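Amorpha-4,11-diene synthase (Artemisia annua, PDB 4GAX) probably catalyses the metal-dependent cyclisation of farnesyl diphosphate to a sesquiterpene, and was crystallised as an engineered terpene synthase variant. Local coordinates at residues A[480-485]-A[490-495]; A[456-461]-A[501-506]. One frame throughout, in Å; residues are numbered along the deposited sequence.

Interaction 1: A[480-485]-A[490-495]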
ATOM      1  N   SER A 480     -16.273  22.336  -8.473  1.00103.81           N
ATOM      2  CA  SER A 480     -15.410  23.515  -8.420  1.00106.77           C
ATOM      3  C   SER A 480     -14.457  23.570  -9.603  1.00 97.62           C
ATOM      4  O   SER A 480     -14.091  24.656 -10.058  1.00102.32           O
ATOM      5  CB  SER A 480     -14.615  23.561  -7.116  1.00112.60           C
ATOM      6  OG  SER A 480     -13.581  24.526  -7.201  1.00114.88           O
ATOM      7  N   TYR A 481     -14.039  22.400 -10.087  1.00 59.90           N
ATOM      8  CA  TYR A 481     -13.238  22.329 -11.304  1.00 53.28           C
ATOM      9  C   TYR A 481     -14.078  22.832 -12.472  1.00 55.36           C
ATOM     10  O   TYR A 481     -13.595  23.578 -13.322  1.00 62.02           O
ATOM     11  CB  TYR A 481     -12.766  20.898 -11.581  1.00 47.79           C
ATOM     12  CG  TYR A 481     -11.731  20.819 -12.681  1.00 52.37           C
ATOM     13  CD1 TYR A 481     -12.110  20.734 -14.017  1.00 55.38           C
ATOM     14  CD2 TYR A 481     -10.369  20.839 -12.387  1.00 54.75           C
ATOM     15  CE1 TYR A 481     -11.165  20.668 -15.029  1.00 61.23           C
ATOM     16  CE2 TYR A 481      -9.412  20.772 -13.394  1.00 55.19           C
ATOM     17  CZ  TYR A 481      -9.818  20.687 -14.715  1.00 62.14           C
ATOM     18  OH  TYR A 481      -8.881  20.625 -15.729  1.00 61.06           O
ATOM     19  N   MET A 482     -15.342  22.413 -12.500  1.00 57.86           N
ATOM     20  CA  MET A 482     -16.292  22.869 -13.504  1.00 62.65           C
ATOM     21  C   MET A 482     -16.418  24.389 -13.478  1.00 65.68           C
ATOM     22  O   MET A 482     -16.603  25.007 -14.521  1.00 62.58           O
ATOM     23  CB  MET A 482     -17.657  22.202 -13.299  1.00 58.88           C
ATOM     24  CG  MET A 482     -17.677  20.725 -13.675  1.00 58.11           C
ATOM     25  SD  MET A 482     -18.967  19.760 -12.857  1.00 52.60           S
ATOM     26  CE  MET A 482     -20.456  20.458 -13.560  1.00 50.81           C
ATOM     27  N   LYS A 483     -16.305  24.987 -12.293  1.00 67.74           N
ATOM     28  CA  LYS A 483     -16.335  26.445 -12.168  1.00 75.31           C
ATOM     29  C   LYS A 483     -15.093  27.081 -12.778  1.00 74.36           C
ATOM     30  O   LYS A 483     -15.186  28.023 -13.570  1.00 74.33           O
ATOM     31  CB  LYS A 483     -16.439  26.864 -10.699  1.00 84.82           C
ATOM     32  CG  LYS A 483     -17.766  26.531 -10.047  1.00 90.85           C
ATOM     33  CD  LYS A 483     -18.922  26.986 -10.919  1.00 95.32           C
ATOM     34  CE  LYS A 483     -19.926  25.862 -11.110  1.00 96.57           C
ATOM     35  NZ  LYS A 483     -19.407  24.564 -10.589  1.00 94.29           N
ATOM     36  N   GLU A 484     -13.937  26.545 -12.399  1.00 72.01           N
ATOM     37  CA  GLU A 484     -12.645  27.092 -12.787  1.00 79.41           C
ATOM     38  C   GLU A 484     -12.466  27.106 -14.298  1.00 76.10           C
ATOM     39  O   GLU A 484     -12.070  28.120 -14.882  1.00 76.73           O
ATOM     40  CB  GLU A 484     -11.523  26.268 -12.146  1.00 87.33           C
ATOM     41  CG  GLU A 484     -10.439  27.087 -11.456  1.00 96.60           C
ATOM     42  CD  GLU A 484      -9.333  26.223 -10.868  1.00101.97           C
ATOM     43  OE1 GLU A 484      -8.147  26.582 -11.029  1.00103.41           O
ATOM     44  OE2 GLU A 484      -9.647  25.187 -10.239  1.00102.52           O
ATOM     45  N   TYR A 485     -12.769  25.976 -14.926  1.00 54.73           N
ATOM     46  CA  TYR A 485     -12.516  25.808 -16.351  1.00 45.88           C
ATOM     47  C   TYR A 485     -13.759  26.010 -17.214  1.00 44.18           C
ATOM     48  O   TYR A 485     -13.667  26.021 -18.454  1.00 43.01           O
ATOM     49  CB  TYR A 485     -11.900  24.433 -16.611  1.00 46.87           C
ATOM     50  CG  TYR A 485     -10.445  24.338 -16.203  1.00 61.86           C
ATOM     51  CD1 TYR A 485      -9.440  24.188 -17.156  1.00 48.51           C
ATOM     52  CD2 TYR A 485     -10.072  24.422 -14.863  1.00 75.72           C
ATOM     53  CE1 TYR A 485      -8.105  24.108 -16.782  1.00 62.94           C
ATOM     54  CE2 TYR A 485      -8.740  24.346 -14.480  1.00 78.00           C
ATOM     55  CZ  TYR A 485      -7.759  24.187 -15.442  1.00 73.77           C
ATOM     56  OH  TYR A 485      -6.433  24.112 -15.061  1.00 69.52           O
ATOM     57  N   GLU A 490     -18.898  15.783 -17.578  1.00 40.14           N
ATOM     58  CA  GLU A 490     -18.233  14.691 -18.291  1.00 35.75           C
ATOM     59  C   GLU A 490     -16.773  15.018 -18.609  1.00 40.12           C
ATOM     60  O   GLU A 490     -15.886  14.184 -18.419  1.00 44.60           O
ATOM     61  CB  GLU A 490     -18.976  14.316 -19.572  1.00 39.26           C
ATOM     62  CG  GLU A 490     -18.365  13.104 -20.275  1.00 46.16           C
ATOM     63  CD  GLU A 490     -19.204  12.614 -21.443  1.00 57.27           C
ATOM     64  OE1 GLU A 490     -18.915  11.506 -21.955  1.00 56.71           O
ATOM     65  OE2 GLU A 490     -20.147  13.338 -21.848  1.00 56.04           O
ATOM     66  N   TYR A 491     -16.533  16.241 -19.072  1.00 35.63           N
ATOM     67  CA  TYR A 491     -15.192  16.681 -19.450  1.00 36.14           C
ATOM     68  C   TYR A 491     -14.349  16.858 -18.193  1.00 31.53           C
ATOM     69  O   TYR A 491     -13.199  16.441 -18.148  1.00 31.32           O
ATOM     70  CB  TYR A 491     -15.287  17.997 -20.228  1.00 34.98           C
ATOM     71  CG  TYR A 491     -14.014  18.468 -20.911  1.00 28.02           C
ATOM     72  CD1 TYR A 491     -12.954  17.599 -21.161  1.00 29.63           C
ATOM     73  CD2 TYR A 491     -13.882  19.795 -21.311  1.00 33.20           C
ATOM     74  CE1 TYR A 491     -11.789  18.049 -21.788  1.00 33.90           C
ATOM     75  CE2 TYR A 491     -12.730  20.253 -21.936  1.00 34.73           C
ATOM     76  CZ  TYR A 491     -11.688  19.380 -22.175  1.00 31.42           C
ATOM     77  OH  TYR A 491     -10.545  19.846 -22.799  1.00 33.61           O
ATOM     78  N   ALA A 492     -14.935  17.464 -17.164  1.00 29.89           N
ATOM     79  CA  ALA A 492     -14.253  17.620 -15.882  1.00 34.80           C
ATOM     80  C   ALA A 492     -13.759  16.286 -15.340  1.00 37.89           C
ATOM     81  O   ALA A 492     -12.596  16.162 -14.923  1.00 35.75           O
ATOM     82  CB  ALA A 492     -15.169  18.312 -14.868  1.00 40.64           C
ATOM     83  N   LYS A 493     -14.628  15.279 -15.362  1.00 36.65           N
ATOM     84  CA  LYS A 493     -14.254  13.960 -14.848  1.00 38.77           C
ATOM     85  C   LYS A 493     -13.086  13.377 -15.628  1.00 32.08           C
ATOM     86  O   LYS A 493     -12.159  12.815 -15.044  1.00 33.38           O
ATOM     87  CB  LYS A 493     -15.442  12.993 -14.888  1.00 55.96           C
ATOM     88  CG  LYS A 493     -16.519  13.246 -13.834  1.00 69.82           C
ATOM     89  CD  LYS A 493     -16.135  12.680 -12.471  1.00 78.33           C
ATOM     90  CE  LYS A 493     -17.168  11.665 -11.986  1.00 82.02           C
ATOM     91  NZ  LYS A 493     -16.981  11.303 -10.549  1.00 84.28           N
ATOM     92  N   ASN A 494     -13.128  13.506 -16.950  1.00 26.23           N
ATOM     93  CA  ASN A 494     -12.011  13.036 -17.771  1.00 30.50           C
ATOM     94  C   ASN A 494     -10.689  13.752 -17.471  1.00 29.25           C
ATOM     95  O   ASN A 494      -9.624  13.119 -17.399  1.00 29.13           O
ATOM     96  CB  ASN A 494     -12.353  13.148 -19.256  1.00 36.45           C
ATOM     97  CG  ASN A 494     -13.143  11.954 -19.753  1.00 53.59           C
ATOM     98  OD1 ASN A 494     -12.565  10.931 -20.136  1.00 48.50           O
ATOM     99  ND2 ASN A 494     -14.473  12.069 -19.734  1.00 54.87           N
ATOM    100  N   LEU A 495     -10.769  15.067 -17.289  1.00 26.62           N
ATOM    101  CA  LEU A 495      -9.594  15.864 -16.969  1.00 28.87           C
ATOM    102  C   LEU A 495      -9.021  15.469 -15.618  1.00 32.94           C
ATOM    103  O   LEU A 495      -7.807  15.264 -15.487  1.00 30.13           O
ATOM    104  CB  LEU A 495      -9.951  17.344 -16.970  1.00 27.30           C
ATOM    105  CG  LEU A 495     -10.292  17.887 -18.357  1.00 23.94           C
ATOM    106  CD1 LEU A 495     -10.862  19.298 -18.274  1.00 32.38           C
ATOM    107  CD2 LEU A 495      -9.083  17.855 -19.274  1.00 27.65           C
TER
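Y481 sets its CG opposite the backbone N (chi1 -169°), which carries the phenol ring across to A492 and L495, whereas M482 turns CG back beside its own N (chi1 -72°) and reaches the A492 methyl from another side. A492 CB is touched by two residues, lying 3.7 Å from M482 CG and 4.0 Å from Y481 CD1, the latter obliquely to the ring. One helical turn on, L495 crosses Y481 at about a right angle. Its CD1 comes to the edge of the phenol ring, near the ring plane, 3.5 Å from Y481 CE1 and equally close to the OH. The same methyl rests over the centre of the Y491 ring, so it is held between the edge of one tyrosine and the face of another. Y481 is itself layered within its helix, since its OH sits over the centre of the Y485 ring. The helix axes approach to 9.5 Å at 101°, so the chain turns roughly a right angle, and V487 in the short connection also touches Y481 and A492. Within helix 489-513, N494 ND2 donates to E490 O over 2.9 Å, arriving from above the carbonyl plane on the face opposite to the backbone N of N494. Replacing Y481 by an alanine would probably open a gap beside A492 and leave L495 CD1 with the Y491 face as its only ring partner in the two segments. No hydrogen bond spans the two segments, so the corner relies on shape and apolar contact rather than on directional bonds.

Interaction 2: A[456-461]-A[501-506]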
ATOM      1  N   GLY A 456      -3.429  11.611  -2.854  1.00 30.44           N
ATOM      2  CA  GLY A 456      -4.380  11.328  -1.794  1.00 29.31           C
ATOM      3  C   GLY A 456      -5.496  12.354  -1.760  1.00 37.58           C
ATOM      4  O   GLY A 456      -6.668  12.004  -1.571  1.00 33.92           O
ATOM      5  N   ARG A 457      -5.132  13.620  -1.947  1.00 33.10           N
ATOM      6  CA  ARG A 457      -6.111  14.688  -1.982  1.00 32.34           C
ATOM      7  C   ARG A 457      -6.987  14.554  -3.221  1.00 30.80           C
ATOM      8  O   ARG A 457      -8.203  14.724  -3.139  1.00 38.97           O
ATOM      9  CB  ARG A 457      -5.411  16.051  -1.955  1.00 36.94           C
ATOM     10  CG  ARG A 457      -6.302  17.218  -1.573  1.00 55.21           C
ATOM     11  CD  ARG A 457      -5.542  18.545  -1.650  1.00 69.32           C
ATOM     12  NE  ARG A 457      -4.745  18.639  -2.871  1.00 80.73           N
ATOM     13  CZ  ARG A 457      -5.248  18.856  -4.085  1.00 90.19           C
ATOM     14  NH1 ARG A 457      -6.557  19.002  -4.253  1.00 94.73           N
ATOM     15  NH2 ARG A 457      -4.439  18.923  -5.133  1.00 90.95           N
ATOM     16  N   ARG A 458      -6.380  14.237  -4.365  1.00 32.92           N
ATOM     17  CA  ARG A 458      -7.143  14.096  -5.608  1.00 35.29           C
ATOM     18  C   ARG A 458      -8.103  12.913  -5.540  1.00 39.30           C
ATOM     19  O   ARG A 458      -9.248  13.005  -5.985  1.00 39.19           O
ATOM     20  CB  ARG A 458      -6.222  13.926  -6.822  1.00 32.11           C
ATOM     21  CG  ARG A 458      -5.228  15.065  -7.051  1.00 45.57           C
ATOM     22  CD  ARG A 458      -5.890  16.310  -7.616  1.00 62.64           C
ATOM     23  NE  ARG A 458      -4.970  17.446  -7.623  1.00 75.18           N
ATOM     24  CZ  ARG A 458      -5.242  18.636  -8.154  1.00 86.21           C
ATOM     25  NH1 ARG A 458      -6.412  18.856  -8.738  1.00 91.14           N
ATOM     26  NH2 ARG A 458      -4.338  19.607  -8.105  1.00 87.50           N
ATOM     27  N   LEU A 459      -7.632  11.793  -4.999  1.00 29.98           N
ATOM     28  CA  LEU A 459      -8.469  10.592  -4.936  1.00 33.77           C
ATOM     29  C   LEU A 459      -9.657  10.811  -4.001  1.00 36.63           C
ATOM     30  O   LEU A 459     -10.766  10.339  -4.268  1.00 41.32           O
ATOM     31  CB  LEU A 459      -7.651   9.373  -4.506  1.00 33.46           C
ATOM     32  CG  LEU A 459      -6.707   8.846  -5.598  1.00 32.79           C
ATOM     33  CD1 LEU A 459      -5.847   7.700  -5.078  1.00 32.81           C
ATOM     34  CD2 LEU A 459      -7.504   8.408  -6.831  1.00 32.26           C
ATOM     35  N   ASN A 460      -9.421  11.542  -2.916  1.00 36.43           N
ATOM     36  CA  ASN A 460     -10.482  11.847  -1.957  1.00 38.02           C
ATOM     37  C   ASN A 460     -11.470  12.882  -2.502  1.00 49.36           C
ATOM     38  O   ASN A 460     -12.645  12.869  -2.144  1.00 54.00           O
ATOM     39  CB  ASN A 460      -9.886  12.304  -0.621  1.00 32.40           C
ATOM     40  CG  ASN A 460     -10.923  12.386   0.488  1.00 54.90           C
ATOM     41  OD1 ASN A 460     -12.036  11.869   0.360  1.00 51.96           O
ATOM     42  ND2 ASN A 460     -10.553  13.030   1.594  1.00 62.57           N
ATOM     43  N   ASP A 461     -10.998  13.762  -3.384  1.00 58.94           N
ATOM     44  CA  ASP A 461     -11.865  14.759  -4.014  1.00 62.38           C
ATOM     45  C   ASP A 461     -12.754  14.155  -5.100  1.00 68.17           C
ATOM     46  O   ASP A 461     -13.674  14.810  -5.592  1.00 81.42           O
ATOM     47  CB  ASP A 461     -11.041  15.905  -4.603  1.00 62.23           C
ATOM     48  CG  ASP A 461     -10.463  16.812  -3.540  1.00 71.67           C
ATOM     49  OD1 ASP A 461     -10.496  16.439  -2.344  1.00 71.93           O
ATOM     50  OD2 ASP A 461      -9.964  17.898  -3.900  1.00 80.76           O
ATOM     51  N   GLU A 501      -3.953   9.783 -13.359  1.00 29.08           N
ATOM     52  CA  GLU A 501      -3.069   8.870 -14.083  1.00 24.24           C
ATOM     53  C   GLU A 501      -1.665   9.446 -14.190  1.00 25.39           C
ATOM     54  O   GLU A 501      -0.674   8.723 -14.069  1.00 25.28           O
ATOM     55  CB  GLU A 501      -3.624   8.565 -15.477  1.00 29.32           C
ATOM     56  CG  GLU A 501      -4.821   7.631 -15.436  1.00 37.95           C
ATOM     57  CD  GLU A 501      -4.563   6.397 -14.564  1.00 41.21           C
ATOM     58  OE1 GLU A 501      -5.148   6.302 -13.462  1.00 40.35           O
ATOM     59  OE2 GLU A 501      -3.774   5.528 -14.978  1.00 43.36           O
ATOM     60  N   ASP A 502      -1.579  10.748 -14.431  1.00 26.71           N
ATOM     61  CA  ASP A 502      -0.282  11.422 -14.443  1.00 25.39           C
ATOM     62  C   ASP A 502       0.469  11.193 -13.136  1.00 21.97           C
ATOM     63  O   ASP A 502       1.671  10.932 -13.136  1.00 25.13           O
ATOM     64  CB  ASP A 502      -0.473  12.919 -14.669  1.00 34.36           C
ATOM     65  CG  ASP A 502      -0.717  13.260 -16.127  1.00 45.48           C
ATOM     66  OD1 ASP A 502      -0.783  12.319 -16.948  1.00 40.04           O
ATOM     67  OD2 ASP A 502      -0.840  14.465 -16.449  1.00 51.70           O
ATOM     68  N   LEU A 503      -0.245  11.273 -12.022  1.00 17.38           N
ATOM     69  CA  LEU A 503       0.387  11.121 -10.706  1.00 16.71           C
ATOM     70  C   LEU A 503       0.945   9.722 -10.475  1.00 13.69           C
ATOM     71  O   LEU A 503       2.038   9.565  -9.919  1.00 17.74           O
ATOM     72  CB  LEU A 503      -0.599  11.502  -9.596  1.00 22.97           C
ATOM     73  CG  LEU A 503      -0.825  13.007  -9.497  1.00 35.20           C
ATOM     74  CD1 LEU A 503      -2.070  13.289  -8.672  1.00 32.18           C
ATOM     75  CD2 LEU A 503       0.397  13.704  -8.894  1.00 34.14           C
ATOM     76  N   TRP A 504       0.208   8.686 -10.869  1.00 20.08           N
ATOM     77  CA  TRP A 504       0.731   7.332 -10.688  1.00 21.75           C
ATOM     78  C   TRP A 504       2.026   7.184 -11.476  1.00 22.87           C
ATOM     79  O   TRP A 504       2.964   6.510 -11.031  1.00 18.43           O
ATOM     80  CB  TRP A 504      -0.274   6.256 -11.148  1.00 20.69           C
ATOM     81  CG  TRP A 504      -1.539   6.141 -10.315  1.00 23.30           C
ATOM     82  CD1 TRP A 504      -2.821   6.401 -10.730  1.00 18.14           C
ATOM     83  CD2 TRP A 504      -1.641   5.707  -8.947  1.00 21.98           C
ATOM     84  NE1 TRP A 504      -3.706   6.170  -9.699  1.00 22.38           N
ATOM     85  CE2 TRP A 504      -3.011   5.743  -8.597  1.00 21.85           C
ATOM     86  CE3 TRP A 504      -0.712   5.287  -7.984  1.00 21.24           C
ATOM     87  CZ2 TRP A 504      -3.471   5.383  -7.324  1.00 25.61           C
ATOM     88  CZ3 TRP A 504      -1.174   4.931  -6.710  1.00 21.62           C
ATOM     89  CH2 TRP A 504      -2.537   4.981  -6.397  1.00 20.44           C
ATOM     90  N   LYS A 505       2.072   7.791 -12.658  1.00 20.44           N
ATOM     91  CA  LYS A 505       3.284   7.729 -13.472  1.00 18.73           C
ATOM     92  C   LYS A 505       4.436   8.500 -12.808  1.00 17.55           C
ATOM     93  O   LYS A 505       5.590   8.049 -12.828  1.00 20.35           O
ATOM     94  CB  LYS A 505       3.015   8.230 -14.903  1.00 20.95           C
ATOM     95  CG  LYS A 505       2.330   7.171 -15.793  1.00 24.11           C
ATOM     96  CD  LYS A 505       2.098   7.656 -17.232  1.00 28.53           C
ATOM     97  CE  LYS A 505       1.116   8.810 -17.276  1.00 28.10           C
ATOM     98  NZ  LYS A 505       0.865   9.228 -18.693  1.00 24.99           N
ATOM     99  N   ASP A 506       4.130   9.662 -12.237  1.00 19.27           N
ATOM    100  CA  ASP A 506       5.139  10.435 -11.512  1.00 21.00           C
ATOM    101  C   ASP A 506       5.687   9.618 -10.348  1.00 20.52           C
ATOM    102  O   ASP A 506       6.893   9.607 -10.074  1.00 22.68           O
ATOM    103  CB  ASP A 506       4.531  11.734 -10.972  1.00 21.42           C
ATOM    104  CG  ASP A 506       4.332  12.777 -12.050  1.00 30.78           C
ATOM    105  OD1 ASP A 506       5.154  12.824 -12.998  1.00 27.17           O
ATOM    106  OD2 ASP A 506       3.355  13.553 -11.946  1.00 37.29           O
TER
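L503 and W504 carry helix 489-513 against R458 and L459 of helix 447-461, within the all-helical class I terpene synthase fold. Following 501-506 in order, D502, which takes no part across the contact, forms a salt bridge through OD2 with K498, one turn earlier. L503 then leans on the aliphatic part of R458, with its CD1 4.0 Å from R458 CG and the two side chains crossing at about a right angle. In R458, chi1 (-58°) places CG against the leucine, and the bend at chi2 (-75°) turns the rest of the chain off to the side. Y451 and L455 add further contacts to L503. The CA atoms of R458 and L503, the nearest pair, are 9.6 Å apart, a spacing bridged by side chains alone. W504 comes next and sends its six-membered ring to L459, again at nearly a right angle; V529 and D533 of helix 519-535 touch the indole as well, and K216 makes a cation-pi interaction with it. K505 turns to E178 in a salt bridge, tying the helix to the N-terminal domain, and D506 pairs with R509. Across the way, R457 NE is paired to D410, and R457 NH1 lies 3.6 Å from D461 OD2 in a salt bridge, though D461 is poorly ordered. L459 CD1 approaches the indole obliquely, 4.0 Å from W504 CZ2.

Overall arrangement
Both interactions are built on helix 489-513, with interaction 1 near its start and interaction 2 further along; their centres are about 15 Å apart and their nearest atoms about 6 Å, so they do not touch. Interaction 1 lies about 29 Å from the centre of the chain, at a partly buried corner, whereas interaction 2 is buried at about 14 Å. Helices 447-461 and 478-485 are successive in the chain and dock on the same long helix. Residues 460-461 begin a sequence resembling the NSE/DTE metal-binding motif of terpene synthases, so interaction 2 probably adjoins the active-site entrance; the intervening residues 466-474 are not modelled.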